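Local coordinates for enterobactin synthetase component F-related protein (Vibrio cholerae serotype O1, PDB 4OXI) that is an adenylation-domain protein (AlmE) of a lipopolysaccharide modification pathway, probably activating glycine with ATP, and here holds glycyl-adenosine-5'-phosphate, at residues A[383-388]-A[459-464]; A[409-414]-A[455-460]. All coordinates share one frame; numbering follows the deposited sequence.

Contact 1: A[383-388]-A[459-464]; sequences VPIGRA and GVLIHL. With GAP (glycyl-adenosine-5'-phosphate), chain B.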
loop_
_atom_site.group_PDB
_atom_site.type_symbol
_atom_site.label_atom_id
_atom_site.label_comp_id
_atom_site.label_asym_id
_atom_site.label_seq_id
_atom_site.Cartn_x
_atom_site.Cartn_y
_atom_site.Cartn_z
ATOM N N VAL A 383 -13.583 -8.562 -14.444
ATOM C CA VAL A 383 -12.981 -7.449 -15.158
ATOM C C VAL A 383 -11.522 -7.791 -15.401
ATOM O O VAL A 383 -10.805 -8.173 -14.470
ATOM C CB VAL A 383 -13.098 -6.157 -14.343
ATOM C CG1 VAL A 383 -12.495 -4.980 -15.093
ATOM C CG2 VAL A 383 -14.556 -5.885 -13.991
ATOM N N PRO A 384 -11.078 -7.689 -16.658
ATOM C CA PRO A 384 -9.663 -7.907 -16.999
ATOM C C PRO A 384 -8.753 -6.972 -16.199
ATOM O O PRO A 384 -9.202 -5.894 -15.809
ATOM C CB PRO A 384 -9.593 -7.518 -18.479
ATOM C CG PRO A 384 -11.023 -7.701 -18.998
ATOM C CD PRO A 384 -11.924 -7.413 -17.837
ATOM N N ILE A 385 -7.503 -7.365 -15.964
ATOM C CA ILE A 385 -6.532 -6.443 -15.366
ATOM C C ILE A 385 -5.906 -5.572 -16.458
ATOM O O ILE A 385 -5.227 -4.583 -16.174
ATOM C CB ILE A 385 -5.441 -7.171 -14.549
ATOM C CG1 ILE A 385 -4.769 -8.277 -15.364
ATOM C CG2 ILE A 385 -6.034 -7.776 -13.284
ATOM C CD1 ILE A 385 -3.483 -8.837 -14.676
ATOM N N GLY A 386 -6.131 -5.947 -17.715
ATOM C CA GLY A 386 -5.900 -5.023 -18.817
ATOM C C GLY A 386 -4.537 -5.113 -19.461
ATOM O O GLY A 386 -4.053 -6.204 -19.793
ATOM N N ARG A 387 -3.917 -3.958 -19.647
ATOM C CA ARG A 387 -2.584 -3.906 -20.224
ATOM C C ARG A 387 -1.731 -2.885 -19.496
ATOM O O ARG A 387 -2.248 -2.057 -18.738
ATOM C CB ARG A 387 -2.659 -3.574 -21.718
ATOM C CG ARG A 387 -3.603 -2.428 -22.042
ATOM C CD ARG A 387 -3.480 -1.972 -23.520
ATOM N NE ARG A 387 -3.786 -3.053 -24.452
ATOM C CZ ARG A 387 -2.966 -3.453 -25.418
ATOM N NH1 ARG A 387 -3.313 -4.458 -26.220
ATOM N NH2 ARG A 387 -1.798 -2.843 -25.587
ATOM N N ALA A 388 -0.426 -2.942 -19.741
ATOM C CA ALA A 388 0.540 -2.142 -19.013
ATOM C C ALA A 388 0.478 -0.687 -19.413
ATOM O O ALA A 388 0.100 -0.363 -20.537
ATOM C CB ALA A 388 1.946 -2.681 -19.254
ATOM N N GLY A 459 -6.677 -9.336 -26.426
ATOM C CA GLY A 459 -5.686 -8.281 -26.279
ATOM C C GLY A 459 -5.433 -7.774 -24.861
ATOM O O GLY A 459 -4.586 -6.892 -24.664
ATOM N N VAL A 460 -6.148 -8.316 -23.875
ATOM C CA VAL A 460 -5.928 -7.908 -22.490
ATOM C C VAL A 460 -5.646 -9.105 -21.580
ATOM O O VAL A 460 -5.860 -10.256 -21.962
ATOM C CB VAL A 460 -7.128 -7.106 -21.939
ATOM C CG1 VAL A 460 -7.334 -5.838 -22.758
ATOM C CG2 VAL A 460 -8.380 -7.944 -21.979
ATOM N N LEU A 461 -5.161 -8.833 -20.377
ATOM C CA LEU A 461 -4.858 -9.898 -19.435
ATOM C C LEU A 461 -6.048 -10.152 -18.528
ATOM O O LEU A 461 -6.723 -9.219 -18.097
ATOM C CB LEU A 461 -3.629 -9.528 -18.607
ATOM C CG LEU A 461 -2.310 -9.526 -19.371
ATOM C CD1 LEU A 461 -1.185 -8.978 -18.506
ATOM C CD2 LEU A 461 -1.991 -10.942 -19.815
ATOM N N ILE A 462 -6.319 -11.421 -18.253
ATOM C CA ILE A 462 -7.329 -11.796 -17.270
ATOM C C ILE A 462 -6.613 -12.500 -16.121
ATOM O O ILE A 462 -5.821 -13.406 -16.362
ATOM C CB ILE A 462 -8.341 -12.786 -17.863
ATOM C CG1 ILE A 462 -8.914 -12.254 -19.181
ATOM C CG2 ILE A 462 -9.432 -13.111 -16.849
ATOM C CD1 ILE A 462 -9.665 -10.990 -19.029
ATOM N N HIS A 463 -6.889 -12.097 -14.882
ATOM C CA HIS A 463 -6.199 -12.687 -13.736
ATOM C C HIS A 463 -6.936 -13.936 -13.328
ATOM O O HIS A 463 -8.124 -13.872 -13.049
ATOM C CB HIS A 463 -6.151 -11.706 -12.555
ATOM C CG HIS A 463 -5.407 -12.225 -11.362
ATOM N ND1 HIS A 463 -5.988 -13.049 -10.421
ATOM C CD2 HIS A 463 -4.128 -12.033 -10.953
ATOM C CE1 HIS A 463 -5.099 -13.344 -9.486
ATOM N NE2 HIS A 463 -3.962 -12.744 -9.786
ATOM N N LEU A 464 -6.228 -15.066 -13.280
ATOM C CA LEU A 464 -6.851 -16.371 -13.031
ATOM C C LEU A 464 -6.638 -16.909 -11.609
ATOM O O LEU A 464 -7.401 -17.753 -11.132
ATOM C CB LEU A 464 -6.350 -17.394 -14.054
ATOM C CG LEU A 464 -6.670 -17.053 -15.512
ATOM C CD1 LEU A 464 -5.993 -18.010 -16.479
ATOM C CD2 LEU A 464 -8.175 -17.033 -15.756
HETATM N N GAP B . -0.066 -2.545 -4.997
HETATM C CA GAP B . -1.499 -2.960 -4.944
HETATM C C GAP B . -1.559 -4.263 -4.171
HETATM O O GAP B . -2.604 -4.839 -3.930
HETATM P PA GAP B . -0.049 -6.139 -2.844
HETATM O O1A GAP B . 1.429 -6.391 -3.006
HETATM O O2A GAP B . -0.660 -5.971 -1.463
HETATM O O3A GAP B . -0.296 -4.824 -3.726
HETATM C "C5'" GAP B . -0.288 -7.759 -4.892
HETATM O "O5'" GAP B . -0.795 -7.328 -3.628
HETATM C "C4'" GAP B . -1.124 -8.924 -5.383
HETATM O "O4'" GAP B . -2.509 -8.574 -5.319
HETATM C "C3'" GAP B . -0.906 -9.240 -6.846
HETATM O "O3'" GAP B . 0.235 -10.078 -7.028
HETATM C "C2'" GAP B . -2.214 -9.914 -7.222
HETATM O "O2'" GAP B . -2.244 -11.243 -6.727
HETATM C "C1'" GAP B . -3.236 -9.208 -6.369
HETATM N N9 GAP B . -3.910 -8.165 -7.175
HETATM C C8 GAP B . -3.589 -6.858 -7.192
HETATM N N7 GAP B . -4.409 -6.163 -8.020
HETATM C C5 GAP B . -5.272 -7.050 -8.560
HETATM C C6 GAP B . -6.387 -6.986 -9.529
HETATM N N6 GAP B . -6.766 -5.800 -10.076
HETATM N N1 GAP B . -7.020 -8.145 -9.825
HETATM C C2 GAP B . -6.659 -9.328 -9.275
HETATM N N3 GAP B . -5.653 -9.451 -8.389
HETATM C C4 GAP B . -4.940 -8.367 -7.998
HETATM O O HOH W 1 -8.920 -10.115 -14.225
#

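Contact 2: A[409-414]-A[455-460]; sequences APEGYR and TKSNGV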
loop_
_atom_site.group_PDB
_atom_site.type_symbol
_atom_site.label_atom_id
_atom_site.label_comp_id
_atom_site.label_asym_id
_atom_site.label_seq_id
_atom_site.Cartn_x
_atom_site.Cartn_y
_atom_site.Cartn_z
ATOM N N ALA A 409 2.749 -12.489 -27.554
ATOM C CA ALA A 409 1.933 -13.615 -27.117
ATOM C C ALA A 409 0.630 -13.692 -27.904
ATOM O O ALA A 409 -0.024 -12.679 -28.117
ATOM C CB ALA A 409 1.648 -13.516 -25.636
ATOM N N PRO A 410 0.241 -14.905 -28.317
ATOM C CA PRO A 410 -0.965 -15.112 -29.128
ATOM C C PRO A 410 -2.214 -15.189 -28.263
ATOM O O PRO A 410 -2.099 -15.367 -27.050
ATOM C CB PRO A 410 -0.706 -16.479 -29.769
ATOM C CG PRO A 410 0.097 -17.221 -28.717
ATOM C CD PRO A 410 0.966 -16.167 -28.055
ATOM N N GLU A 411 -3.381 -15.056 -28.885
ATOM C CA GLU A 411 -4.658 -15.200 -28.193
ATOM C C GLU A 411 -4.665 -16.479 -27.368
ATOM O O GLU A 411 -4.168 -17.512 -27.820
ATOM C CB GLU A 411 -5.822 -15.207 -29.200
ATOM C CG GLU A 411 -7.177 -15.688 -28.629
ATOM C CD GLU A 411 -7.954 -14.590 -27.911
ATOM O OE1 GLU A 411 -7.478 -13.437 -27.894
ATOM O OE2 GLU A 411 -9.047 -14.869 -27.366
ATOM N N GLY A 412 -5.199 -16.387 -26.150
ATOM C CA GLY A 412 -5.337 -17.530 -25.259
ATOM C C GLY A 412 -4.097 -17.954 -24.487
ATOM O O GLY A 412 -4.174 -18.852 -23.645
ATOM N N TYR A 413 -2.953 -17.337 -24.773
ATOM C CA TYR A 413 -1.709 -17.694 -24.085
ATOM C C TYR A 413 -1.860 -17.560 -22.567
ATOM O O TYR A 413 -2.470 -16.608 -22.074
ATOM C CB TYR A 413 -0.557 -16.828 -24.573
ATOM C CG TYR A 413 0.794 -17.454 -24.355
ATOM C CD1 TYR A 413 1.251 -18.470 -25.187
ATOM C CD2 TYR A 413 1.618 -17.034 -23.321
ATOM C CE1 TYR A 413 2.488 -19.050 -24.994
ATOM C CE2 TYR A 413 2.859 -17.607 -23.121
ATOM C CZ TYR A 413 3.288 -18.616 -23.960
ATOM O OH TYR A 413 4.525 -19.184 -23.761
ATOM N N ARG A 414 -1.289 -18.510 -21.835
ATOM C CA ARG A 414 -1.604 -18.687 -20.426
ATOM C C ARG A 414 -0.328 -18.984 -19.647
ATOM O O ARG A 414 0.563 -19.667 -20.151
ATOM C CB ARG A 414 -2.598 -19.847 -20.278
ATOM C CG ARG A 414 -3.216 -20.016 -18.896
ATOM C CD ARG A 414 -4.093 -21.278 -18.819
ATOM N NE ARG A 414 -4.834 -21.339 -17.558
ATOM C CZ ARG A 414 -4.326 -21.785 -16.410
ATOM N NH1 ARG A 414 -3.070 -22.221 -16.358
ATOM N NH2 ARG A 414 -5.072 -21.793 -15.307
ATOM N N THR A 455 -4.232 -15.080 -18.289
ATOM C CA THR A 455 -4.415 -15.439 -19.692
ATOM C C THR A 455 -4.559 -14.180 -20.558
ATOM O O THR A 455 -5.114 -13.176 -20.113
ATOM C CB THR A 455 -5.628 -16.382 -19.897
ATOM O OG1 THR A 455 -5.708 -16.761 -21.274
ATOM C CG2 THR A 455 -6.904 -15.694 -19.514
ATOM N N LYS A 456 -4.031 -14.220 -21.779
ATOM C CA LYS A 456 -4.224 -13.111 -22.708
ATOM C C LYS A 456 -5.444 -13.378 -23.580
ATOM O O LYS A 456 -5.478 -14.346 -24.342
ATOM C CB LYS A 456 -2.996 -12.894 -23.583
ATOM C CG LYS A 456 -3.114 -11.670 -24.474
ATOM C CD LYS A 456 -1.838 -11.420 -25.239
ATOM C CE LYS A 456 -1.964 -10.218 -26.168
ATOM N NZ LYS A 456 -0.739 -10.067 -27.018
ATOM N N SER A 457 -6.454 -12.529 -23.460
ATOM C CA SER A 457 -7.696 -12.746 -24.181
ATOM C C SER A 457 -8.176 -11.434 -24.769
ATOM O O SER A 457 -8.274 -10.436 -24.055
ATOM C CB SER A 457 -8.757 -13.313 -23.247
ATOM O OG SER A 457 -9.974 -13.506 -23.946
ATOM N N ASN A 458 -8.452 -11.440 -26.073
ATOM C CA ASN A 458 -8.904 -10.251 -26.788
ATOM C C ASN A 458 -7.970 -9.058 -26.543
ATOM O O ASN A 458 -8.408 -7.913 -26.452
ATOM C CB ASN A 458 -10.364 -9.919 -26.424
ATOM C CG ASN A 458 -11.092 -9.158 -27.530
ATOM O OD1 ASN A 458 -10.555 -8.950 -28.619
ATOM N ND2 ASN A 458 -12.327 -8.749 -27.252
ATOM N N GLY A 459 -6.677 -9.336 -26.426
ATOM C CA GLY A 459 -5.686 -8.281 -26.279
ATOM C C GLY A 459 -5.433 -7.774 -24.861
ATOM O O GLY A 459 -4.586 -6.892 -24.664
ATOM N N VAL A 460 -6.148 -8.316 -23.875
ATOM C CA VAL A 460 -5.928 -7.908 -22.490
ATOM C C VAL A 460 -5.646 -9.105 -21.580
ATOM O O VAL A 460 -5.860 -10.256 -21.962
ATOM C CB VAL A 460 -7.128 -7.106 -21.939
ATOM C CG1 VAL A 460 -7.334 -5.838 -22.758
ATOM C CG2 VAL A 460 -8.380 -7.944 -21.979
#

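Contact 1: A[383-388]-A[459-464]
Ile-385 and Gly-386 both turn their backbone N-H groups onto Leu-461 O, a classic beta bulge in which the Ile-385 bond is short (N to O 2.9 Å) and bent while that of Gly-386 is weak. The return bond, Leu-461 N to Gly-386 O at 2.9 Å, completes a single antiparallel bridge, and the two paths then diverge. Gly-386 has phi 94° and psi -132°, where a CB would be jammed against the preceding carbonyl oxygen. On one flank Pro-384 lies alongside Ile-462, its CB 3.5 Å from Ile-462 CD1, and the same CB touches Val-460 CG2. Further along, a water links Val-383 O to His-463 N. Ile-385 and His-463 belong to the adenylate pocket of this adenylation fold: with CG1 of Ile-385 set between its own N and carbonyl carbon (chi1 52°), that branch packs on Leu-461 CB, leaving CG2 to reach adenine N1 of glycyl-adenosine-5'-phosphate at 3.6 Å. The imidazole of His-463 lays one face against the adenine edge, N3 standing over the ring centre, while Asp-452, itself bonded to the ligand, takes His-463 NE2. At the far end Arg-387 NH1 makes a weak bond to Gly-459 O.

Contact 2: A[409-414]-A[455-460]
Tyr-413 O accepts the backbone N-H of Lys-456 at 2.9 Å (N to O), and one residue back along the loop Gly-412 N reaches Lys-456 O at 2.7 Å, so both polar backbone atoms of Lys-456 are gripped. Here the chains run close: Arg-414 and Thr-455 form an antiparallel non-hydrogen-bonded pair, and Thr-455 CA brings its hydrogen to Tyr-413 O. Thr-455 OG1 adds a weak bond to that same carbonyl. The Lys-456 side chain, fully extended, runs past the loop with CD by the methyl of Ala-409, and delivers NZ to Ala-409 O at 2.9 Å. Phe-406 gives this ammonium a second carbonyl and a cation-pi partner.

Two turns meet at this margin of the antiparallel sheet: a type II turn from Pro-410 to Tyr-413, in the loop before strand 416-419 and closed by Tyr-413 N to Pro-410 O, and the type I' turn of the hairpin joining strands 445-457 and 460-466, closed by two reciprocal backbone bonds between Ser-457 and Val-460. Toward the turn tips the contact thins out into solvent. There Glu-411 bends at chi2 (84°), bringing its carboxylate back to the hairpin, where OE1 takes Asn-458 N at 2.9 Å through its syn lone pair. Its other oxygen, OE2, stays 3.8 Å from Ser-457 OG, too far for a hydrogen bond.

How the contacts relate
One beta hairpin supplies a partner to both contacts, which share Gly-459 and Val-460 at its turn: contact 1 uses the outgoing strand, 460-466, and contact 2 the end of the incoming one, 445-457. Thr-455 O and Ile-462 N, 2.8 Å apart, probably form a hydrogen bond between them, and Leu-464 packs on Arg-414 and Thr-455. Contact 1 is the more buried: apolar branches fill in around its bulge, and it reaches the adenine. Contact 2 lies at the surface and relies on backbone bonds plus a lysine and a glutamate, both bonded to main-chain atoms, with Thr-455 about 12 Å from the ligand.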